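Local coordinates for protein Aster-A (Mus musculus, PDB 6GQF) that carries cholesterol from the plasma membrane to the endoplasmic reticulum without vesicles, holding the sterol in its VASt (ASTER) domain, at residues Phe64-Phe74 with Asp192-Leu201. Residues are numbered along the deposited sequence; the frame is centred on the assembly and turned at random.
Sequences FLQGFLQQRKF and DYFHHLDREL. With HC3 (25-hydroxycholesterol), chain E.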
ATOM      1  N   PHE A  64       1.219 -14.075   6.402  1.00 79.35           N
ATOM      2  CA  PHE A  64      -0.014 -13.474   5.925  1.00 79.46           C
ATOM      3  C   PHE A  64       0.253 -12.638   4.687  1.00 79.26           C
ATOM      4  O   PHE A  64      -0.371 -12.833   3.645  1.00 83.76           O
ATOM      5  CB  PHE A  64      -0.652 -12.603   7.003  1.00 80.24           C
ATOM      6  CG  PHE A  64      -1.831 -11.819   6.513  1.00 80.61           C
ATOM      7  CD1 PHE A  64      -3.079 -12.410   6.424  1.00 79.01           C
ATOM      8  CD2 PHE A  64      -1.689 -10.498   6.124  1.00 80.87           C
ATOM      9  CE1 PHE A  64      -4.167 -11.698   5.966  1.00 82.54           C
ATOM     10  CE2 PHE A  64      -2.775  -9.778   5.664  1.00 87.53           C
ATOM     11  CZ  PHE A  64      -4.016 -10.381   5.583  1.00 84.88           C
ATOM     12  N   LEU A  65       1.187 -11.700   4.813  1.00 80.01           N
ATOM     13  CA  LEU A  65       1.528 -10.814   3.711  1.00 74.76           C
ATOM     14  C   LEU A  65       2.147 -11.609   2.572  1.00 81.62           C
ATOM     15  O   LEU A  65       2.026 -11.236   1.408  1.00 82.97           O
ATOM     16  CB  LEU A  65       2.488  -9.719   4.173  1.00 77.46           C
ATOM     17  CG  LEU A  65       2.732  -8.588   3.171  1.00 87.04           C
ATOM     18  CD1 LEU A  65       1.425  -7.886   2.807  1.00 82.48           C
ATOM     19  CD2 LEU A  65       3.746  -7.588   3.721  1.00 84.70           C
ATOM     20  N   GLN A  66       2.809 -12.709   2.913  1.00 85.35           N
ATOM     21  CA  GLN A  66       3.384 -13.591   1.907  1.00 88.26           C
ATOM     22  C   GLN A  66       2.272 -14.282   1.123  1.00 80.40           C
ATOM     23  O   GLN A  66       2.253 -14.250  -0.107  1.00 77.27           O
ATOM     24  CB  GLN A  66       4.310 -14.626   2.559  1.00 93.07           C
ATOM     25  CG  GLN A  66       4.900 -15.644   1.584  1.00104.20           C
ATOM     26  CD  GLN A  66       5.966 -16.525   2.219  1.00118.01           C
ATOM     27  OE1 GLN A  66       6.566 -16.167   3.234  1.00122.40           O
ATOM     28  NE2 GLN A  66       6.204 -17.688   1.618  1.00117.56           N
ATOM     29  N   GLY A  67       1.339 -14.890   1.847  1.00 82.74           N
ATOM     30  CA  GLY A  67       0.247 -15.621   1.232  1.00 84.83           C
ATOM     31  C   GLY A  67      -0.719 -14.706   0.503  1.00 81.11           C
ATOM     32  O   GLY A  67      -1.479 -15.155  -0.358  1.00 79.43           O
ATOM     33  N   PHE A  68      -0.686 -13.420   0.846  1.00 74.68           N
ATOM     34  CA  PHE A  68      -1.587 -12.443   0.236  1.00 73.99           C
ATOM     35  C   PHE A  68      -1.059 -11.926  -1.104  1.00 73.51           C
ATOM     36  O   PHE A  68      -1.813 -11.820  -2.069  1.00 68.75           O
ATOM     37  CB  PHE A  68      -1.825 -11.264   1.185  1.00 69.89           C
ATOM     38  CG  PHE A  68      -2.727 -10.207   0.613  1.00 66.38           C
ATOM     39  CD1 PHE A  68      -4.012 -10.523   0.202  1.00 70.90           C
ATOM     40  CD2 PHE A  68      -2.292  -8.901   0.479  1.00 63.68           C
ATOM     41  CE1 PHE A  68      -4.842  -9.557  -0.333  1.00 68.62           C
ATOM     42  CE2 PHE A  68      -3.120  -7.930  -0.053  1.00 60.15           C
ATOM     43  CZ  PHE A  68      -4.394  -8.257  -0.460  1.00 62.62           C
ATOM     44  N   LEU A  69       0.228 -11.593  -1.160  1.00 76.30           N
ATOM     45  CA  LEU A  69       0.830 -11.108  -2.399  1.00 69.27           C
ATOM     46  C   LEU A  69       0.882 -12.234  -3.428  1.00 66.81           C
ATOM     47  O   LEU A  69       0.778 -11.998  -4.633  1.00 65.85           O
ATOM     48  CB  LEU A  69       2.233 -10.548  -2.137  1.00 74.50           C
ATOM     49  CG  LEU A  69       2.340  -9.328  -1.214  1.00 69.10           C
ATOM     50  CD1 LEU A  69       3.786  -8.857  -1.131  1.00 74.29           C
ATOM     51  CD2 LEU A  69       1.437  -8.187  -1.659  1.00 67.28           C
ATOM     52  N   GLN A  70       1.044 -13.459  -2.942  1.00 69.33           N
ATOM     53  CA  GLN A  70       0.928 -14.639  -3.784  1.00 71.77           C
ATOM     54  C   GLN A  70      -0.487 -14.727  -4.352  1.00 70.73           C
ATOM     55  O   GLN A  70      -0.687 -15.132  -5.496  1.00 69.70           O
ATOM     56  CB  GLN A  70       1.274 -15.900  -2.984  1.00 77.15           C
ATOM     57  CG  GLN A  70       1.035 -17.213  -3.718  1.00 81.13           C
ATOM     58  CD  GLN A  70       1.345 -18.421  -2.857  1.00 96.98           C
ATOM     59  OE1 GLN A  70       1.894 -18.294  -1.760  1.00 93.76           O
ATOM     60  NE2 GLN A  70       0.995 -19.604  -3.350  1.00102.16           N
ATOM     61  N   GLN A  71      -1.465 -14.324  -3.545  1.00 72.94           N
ATOM     62  CA  GLN A  71      -2.874 -14.437  -3.914  1.00 68.60           C
ATOM     63  C   GLN A  71      -3.275 -13.414  -4.982  1.00 60.31           C
ATOM     64  O   GLN A  71      -4.108 -13.708  -5.838  1.00 67.67           O
ATOM     65  CB  GLN A  71      -3.750 -14.284  -2.661  1.00 75.02           C
ATOM     66  CG  GLN A  71      -5.241 -14.496  -2.887  1.00 77.36           C
ATOM     67  CD  GLN A  71      -6.041 -14.451  -1.593  1.00 77.33           C
ATOM     68  OE1 GLN A  71      -5.492 -14.611  -0.502  1.00 69.87           O
ATOM     69  NE2 GLN A  71      -7.347 -14.233  -1.713  1.00 84.10           N
ATOM     70  N   ARG A  72      -2.685 -12.221  -4.938  1.00 58.33           N
ATOM     71  CA  ARG A  72      -2.939 -11.207  -5.962  1.00 62.72           C
ATOM     72  C   ARG A  72      -1.946 -11.323  -7.111  1.00 63.31           C
ATOM     73  O   ARG A  72      -1.799 -10.402  -7.916  1.00 60.68           O
ATOM     74  CB  ARG A  72      -2.880  -9.805  -5.366  1.00 55.73           C
ATOM     75  CG  ARG A  72      -3.931  -9.565  -4.318  1.00 57.03           C
ATOM     76  CD  ARG A  72      -4.423  -8.139  -4.344  1.00 66.65           C
ATOM     77  NE  ARG A  72      -5.587  -7.957  -5.217  1.00 75.41           N
ATOM     78  CZ  ARG A  72      -5.633  -7.183  -6.304  1.00 72.08           C
ATOM     79  NH1 ARG A  72      -4.577  -6.482  -6.711  1.00 62.56           N
ATOM     80  NH2 ARG A  72      -6.761  -7.107  -6.992  1.00 70.79           N
ATOM     81  N   LYS A  73      -1.262 -12.462  -7.165  1.00 64.92           N
ATOM     82  CA  LYS A  73      -0.414 -12.828  -8.295  1.00 68.18           C
ATOM     83  C   LYS A  73       0.789 -11.901  -8.463  1.00 62.93           C
ATOM     84  O   LYS A  73       1.063 -11.420  -9.560  1.00 62.81           O
ATOM     85  CB  LYS A  73      -1.240 -12.849  -9.589  1.00 69.31           C
ATOM     86  CG  LYS A  73      -2.363 -13.879  -9.597  1.00 74.75           C
ATOM     87  CD  LYS A  73      -3.346 -13.648 -10.749  1.00 95.96           C
ATOM     88  CE  LYS A  73      -2.676 -13.732 -12.125  1.00 92.62           C
ATOM     89  NZ  LYS A  73      -3.643 -13.491 -13.243  1.00 81.03           N
ATOM     90  N   PHE A  74       1.510 -11.664  -7.372  1.00 61.30           N
ATOM     91  CA  PHE A  74       2.730 -10.866  -7.418  1.00 66.23           C
ATOM     92  C   PHE A  74       3.947 -11.779  -7.373  1.00 73.46           C
ATOM     93  O   PHE A  74       4.046 -12.652  -6.511  1.00 79.71           O
ATOM     94  CB  PHE A  74       2.777  -9.866  -6.261  1.00 62.45           C
ATOM     95  CG  PHE A  74       1.744  -8.775  -6.352  1.00 61.71           C
ATOM     96  CD1 PHE A  74       0.902  -8.670  -7.449  1.00 63.29           C
ATOM     97  CD2 PHE A  74       1.624  -7.849  -5.334  1.00 60.34           C
ATOM     98  CE1 PHE A  74      -0.040  -7.663  -7.520  1.00 64.77           C
ATOM     99  CE2 PHE A  74       0.687  -6.844  -5.399  1.00 59.04           C
ATOM    100  CZ  PHE A  74      -0.146  -6.748  -6.491  1.00 59.44           C
ATOM    101  N   ASP A 192      -9.183  -2.125  -5.907  1.00 63.62           N
ATOM    102  CA  ASP A 192      -9.274  -3.567  -6.049  1.00 63.45           C
ATOM    103  C   ASP A 192      -8.262  -4.246  -5.139  1.00 67.35           C
ATOM    104  O   ASP A 192      -8.523  -5.320  -4.594  1.00 75.76           O
ATOM    105  CB  ASP A 192      -9.041  -3.983  -7.499  1.00 63.10           C
ATOM    106  CG  ASP A 192      -9.222  -5.473  -7.712  1.00 72.52           C
ATOM    107  OD1 ASP A 192     -10.166  -6.052  -7.133  1.00 81.50           O
ATOM    108  OD2 ASP A 192      -8.418  -6.069  -8.456  1.00 80.03           O
ATOM    109  N   TYR A 193      -7.110  -3.605  -4.968  1.00 63.23           N
ATOM    110  CA  TYR A 193      -6.050  -4.157  -4.133  1.00 61.21           C
ATOM    111  C   TYR A 193      -6.419  -4.096  -2.654  1.00 60.92           C
ATOM    112  O   TYR A 193      -6.391  -5.110  -1.957  1.00 59.61           O
ATOM    113  CB  TYR A 193      -4.726  -3.415  -4.369  1.00 56.52           C
ATOM    114  CG  TYR A 193      -3.635  -3.850  -3.412  1.00 57.76           C
ATOM    115  CD1 TYR A 193      -2.823  -4.942  -3.701  1.00 59.40           C
ATOM    116  CD2 TYR A 193      -3.430  -3.186  -2.210  1.00 50.51           C
ATOM    117  CE1 TYR A 193      -1.837  -5.353  -2.825  1.00 49.30           C
ATOM    118  CE2 TYR A 193      -2.448  -3.592  -1.331  1.00 58.33           C
ATOM    119  CZ  TYR A 193      -1.654  -4.675  -1.644  1.00 55.35           C
ATOM    120  OH  TYR A 193      -0.671  -5.080  -0.768  1.00 60.88           O
ATOM    121  N   PHE A 194      -6.765  -2.901  -2.181  1.00 60.13           N
ATOM    122  CA  PHE A 194      -7.001  -2.685  -0.758  1.00 63.18           C
ATOM    123  C   PHE A 194      -8.319  -3.291  -0.281  1.00 64.25           C
ATOM    124  O   PHE A 194      -8.436  -3.694   0.875  1.00 68.29           O
ATOM    125  CB  PHE A 194      -6.956  -1.187  -0.439  1.00 62.39           C
ATOM    126  CG  PHE A 194      -5.563  -0.628  -0.374  1.00 59.90           C
ATOM    127  CD1 PHE A 194      -4.745  -0.889   0.716  1.00 56.71           C
ATOM    128  CD2 PHE A 194      -5.064   0.145  -1.408  1.00 60.67           C
ATOM    129  CE1 PHE A 194      -3.458  -0.384   0.771  1.00 51.52           C
ATOM    130  CE2 PHE A 194      -3.779   0.654  -1.354  1.00 59.01           C
ATOM    131  CZ  PHE A 194      -2.978   0.389  -0.262  1.00 52.12           C
ATOM    132  N   HIS A 195      -9.310  -3.370  -1.159  1.00 65.78           N
ATOM    133  CA  HIS A 195     -10.573  -3.988  -0.781  1.00 67.44           C
ATOM    134  C   HIS A 195     -10.368  -5.487  -0.557  1.00 67.00           C
ATOM    135  O   HIS A 195     -10.949  -6.066   0.358  1.00 69.15           O
ATOM    136  CB  HIS A 195     -11.647  -3.716  -1.837  1.00 69.20           C
ATOM    137  CG  HIS A 195     -12.153  -2.305  -1.825  1.00 71.45           C
ATOM    138  ND1 HIS A 195     -12.783  -1.727  -2.906  1.00 77.32           N
ATOM    139  CD2 HIS A 195     -12.118  -1.355  -0.860  1.00 69.83           C
ATOM    140  CE1 HIS A 195     -13.113  -0.483  -2.607  1.00 73.89           C
ATOM    141  NE2 HIS A 195     -12.721  -0.232  -1.373  1.00 67.91           N
ATOM    142  N   HIS A 196      -9.520  -6.103  -1.377  1.00 68.46           N
ATOM    143  CA  HIS A 196      -9.146  -7.502  -1.180  1.00 66.15           C
ATOM    144  C   HIS A 196      -8.265  -7.664   0.055  1.00 69.32           C
ATOM    145  O   HIS A 196      -8.301  -8.698   0.722  1.00 73.10           O
ATOM    146  CB  HIS A 196      -8.420  -8.046  -2.410  1.00 66.41           C
ATOM    147  CG  HIS A 196      -9.334  -8.411  -3.539  1.00 79.10           C
ATOM    148  ND1 HIS A 196      -8.871  -8.872  -4.752  1.00 87.35           N
ATOM    149  CD2 HIS A 196     -10.685  -8.387  -3.637  1.00 78.00           C
ATOM    150  CE1 HIS A 196      -9.896  -9.115  -5.549  1.00 81.55           C
ATOM    151  NE2 HIS A 196     -11.007  -8.829  -4.897  1.00 80.53           N
ATOM    152  N   LEU A 197      -7.468  -6.644   0.352  1.00 65.26           N
ATOM    153  CA  LEU A 197      -6.621  -6.666   1.537  1.00 64.97           C
ATOM    154  C   LEU A 197      -7.474  -6.612   2.798  1.00 66.84           C
ATOM    155  O   LEU A 197      -7.137  -7.223   3.812  1.00 70.11           O
ATOM    156  CB  LEU A 197      -5.630  -5.498   1.516  1.00 67.69           C
ATOM    157  CG  LEU A 197      -4.823  -5.241   2.799  1.00 66.28           C
ATOM    158  CD1 LEU A 197      -3.888  -6.404   3.138  1.00 61.11           C
ATOM    159  CD2 LEU A 197      -4.042  -3.942   2.679  1.00 63.86           C
ATOM    160  N   ASP A 198      -8.577  -5.871   2.727  1.00 73.03           N
ATOM    161  CA  ASP A 198      -9.492  -5.730   3.855  1.00 70.74           C
ATOM    162  C   ASP A 198     -10.233  -7.040   4.111  1.00 70.92           C
ATOM    163  O   ASP A 198     -10.466  -7.419   5.259  1.00 66.95           O
ATOM    164  CB  ASP A 198     -10.487  -4.595   3.593  1.00 72.40           C
ATOM    165  CG  ASP A 198     -11.373  -4.301   4.787  1.00 79.12           C
ATOM    166  OD1 ASP A 198     -10.873  -4.345   5.931  1.00 80.89           O
ATOM    167  OD2 ASP A 198     -12.573  -4.020   4.579  1.00 83.30           O
ATOM    168  N   ARG A 199     -10.588  -7.730   3.031  1.00 67.22           N
ATOM    169  CA  ARG A 199     -11.313  -8.991   3.122  1.00 67.82           C
ATOM    170  C   ARG A 199     -10.443 -10.113   3.699  1.00 73.98           C
ATOM    171  O   ARG A 199     -10.936 -10.971   4.429  1.00 75.57           O
ATOM    172  CB  ARG A 199     -11.847  -9.389   1.745  1.00 68.70           C
ATOM    173  CG  ARG A 199     -12.369 -10.816   1.671  1.00 83.42           C
ATOM    174  CD  ARG A 199     -13.092 -11.091   0.362  1.00 94.55           C
ATOM    175  NE  ARG A 199     -14.467 -10.595   0.370  1.00 90.52           N
ATOM    176  CZ  ARG A 199     -15.340 -10.804  -0.610  1.00 97.12           C
ATOM    177  NH1 ARG A 199     -14.988 -11.501  -1.683  1.00101.75           N
ATOM    178  NH2 ARG A 199     -16.569 -10.316  -0.515  1.00 91.33           N
ATOM    179  N   GLU A 200      -9.155 -10.106   3.373  1.00 73.55           N
ATOM    180  CA  GLU A 200      -8.254 -11.167   3.818  1.00 74.09           C
ATOM    181  C   GLU A 200      -7.896 -11.025   5.294  1.00 76.74           C
ATOM    182  O   GLU A 200      -7.630 -12.019   5.974  1.00 78.19           O
ATOM    183  CB  GLU A 200      -6.982 -11.177   2.969  1.00 80.92           C
ATOM    184  CG  GLU A 200      -7.184 -11.750   1.572  1.00 84.69           C
ATOM    185  CD  GLU A 200      -7.640 -13.198   1.595  1.00 82.96           C
ATOM    186  OE1 GLU A 200      -7.093 -13.979   2.404  1.00 83.67           O
ATOM    187  OE2 GLU A 200      -8.550 -13.552   0.814  1.00 77.38           O
ATOM    188  N   LEU A 201      -7.877  -9.790   5.781  1.00 74.58           N
ATOM    189  CA  LEU A 201      -7.665  -9.534   7.199  1.00 75.26           C
ATOM    190  C   LEU A 201      -8.913  -9.917   7.981  1.00 76.79           C
ATOM    191  O   LEU A 201      -8.833 -10.370   9.124  1.00 80.69           O
ATOM    192  CB  LEU A 201      -7.317  -8.063   7.443  1.00 76.23           C
ATOM    193  CG  LEU A 201      -5.885  -7.615   7.143  1.00 71.79           C
ATOM    194  CD1 LEU A 201      -5.767  -6.121   7.349  1.00 72.10           C
ATOM    195  CD2 LEU A 201      -4.888  -8.339   8.030  1.00 74.49           C
TER
HETATM  196  C18 HC3 E 601      -2.531   0.246  -9.999  1.00 49.78           C
HETATM  197  C13 HC3 E 601      -1.021   0.453 -10.164  1.00 52.00           C
HETATM  198  C12 HC3 E 601      -0.463  -0.855 -10.039  1.00 49.92           C
HETATM  199  C11 HC3 E 601      -0.606  -1.484  -8.536  1.00 53.20           C
HETATM  200  C9  HC3 E 601      -0.078  -0.551  -7.451  1.00 50.72           C
HETATM  201  C10 HC3 E 601      -0.215  -1.175  -5.956  1.00 50.72           C
HETATM  202  C19 HC3 E 601      -1.581  -1.812  -5.839  1.00 52.35           C
HETATM  203  C1  HC3 E 601       0.817  -2.287  -5.773  1.00 56.77           C
HETATM  204  C2  HC3 E 601       0.794  -2.866  -4.378  1.00 60.81           C
HETATM  205  C3  HC3 E 601       0.970  -1.829  -3.317  1.00 62.50           C
HETATM  206  O1  HC3 E 601       0.815  -2.420  -2.026  1.00 67.87           O
HETATM  207  C4  HC3 E 601      -0.043  -0.696  -3.456  1.00 51.81           C
HETATM  208  C5  HC3 E 601      -0.066  -0.165  -4.887  1.00 47.09           C
HETATM  209  C6  HC3 E 601      -0.547   1.387  -5.178  1.00 50.48           C
HETATM  210  C7  HC3 E 601      -0.263   1.922  -6.530  1.00 48.67           C
HETATM  211  C8  HC3 E 601      -0.750   0.810  -7.602  1.00 43.38           C
HETATM  212  C14 HC3 E 601      -0.540   1.349  -8.995  1.00 43.55           C
HETATM  213  C15 HC3 E 601      -1.057   2.834  -9.352  1.00 44.36           C
HETATM  214  C16 HC3 E 601      -1.139   2.812 -11.069  1.00 46.18           C
HETATM  215  C17 HC3 E 601      -0.784   1.380 -11.517  1.00 44.14           C
HETATM  216  C20 HC3 E 601      -1.502   0.872 -12.674  1.00 43.32           C
HETATM  217  C21 HC3 E 601      -0.539  -0.090 -13.432  1.00 55.56           C
HETATM  218  C22 HC3 E 601      -2.109   1.923 -13.667  1.00 54.73           C
HETATM  219  C23 HC3 E 601      -1.474   1.994 -15.033  1.00 58.21           C
HETATM  220  C24 HC3 E 601      -2.032   3.247 -15.665  1.00 56.13           C
HETATM  221  C25 HC3 E 601      -1.856   3.202 -17.162  1.00 69.63           C
HETATM  222  C26 HC3 E 601      -2.303   4.536 -17.709  1.00 59.46           C
HETATM  223  C27 HC3 E 601      -0.394   2.975 -17.495  1.00 61.87           C
HETATM  224  O2  HC3 E 601      -2.655   2.173 -17.697  1.00 76.21           O
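Phe68 and Phe64, one turn apart on helix 63-71, fill the space between that helix and the long helix 176-202; the axes of segments 64-71 and 192-201 come within 11.3 Å, with N-to-C directions 136° apart. Large flat side chains suit so wide a gap. With CG anti to the backbone N (chi1 179°), the Phe68 ring reaches straight across, and its CZ lies 3.4 Å from Leu197 CA. Leu197 CD1 adjoins CE2 of that ring, while the methylene CG of Glu200 lies against CD1 and CE1. Phe64 brings its far end to Leu201 CD2 and points its edge at the backbone O of Glu200; Met57 of helix 51-58 adjoins the same ring.

Glu200 suits the outer side, its methylenes lying on Phe68 and its carboxylate reaching Gln71. Gln71 donates NE2 to Glu200 OE2 (2.9 Å, N-H...O 157°), in its own amide plane but from above the carboxylate plane. Cutting Glu200 back to alanine removes CG and the carboxylate, so the Gln71 amide would probably lose its acceptor and a gap open beside Phe68. Just after the helix, Arg72 lays one guanidinium face over Tyr193 CA; long and charged, it pairs NH2 with Asp192 OD2 in a salt bridge modelled too short to be taken literally, and NE makes a weak hydrogen bond to His196 ND1 (3.4 Å), in the guanidinium plane.

On the inner side, the Tyr193 ring packs obliquely on Phe68 and touches Phe74 CE2, while its OH comes within 3.3 Å of sterol O1, the 3-hydroxyl. A long C-terminal helix packed across a curved antiparallel sheet, with short helices 51-58 and 63-71 between the first two strands, is the Bet v 1-like, StAR-related fold; here Tyr193 carries the contact into the sterol pocket.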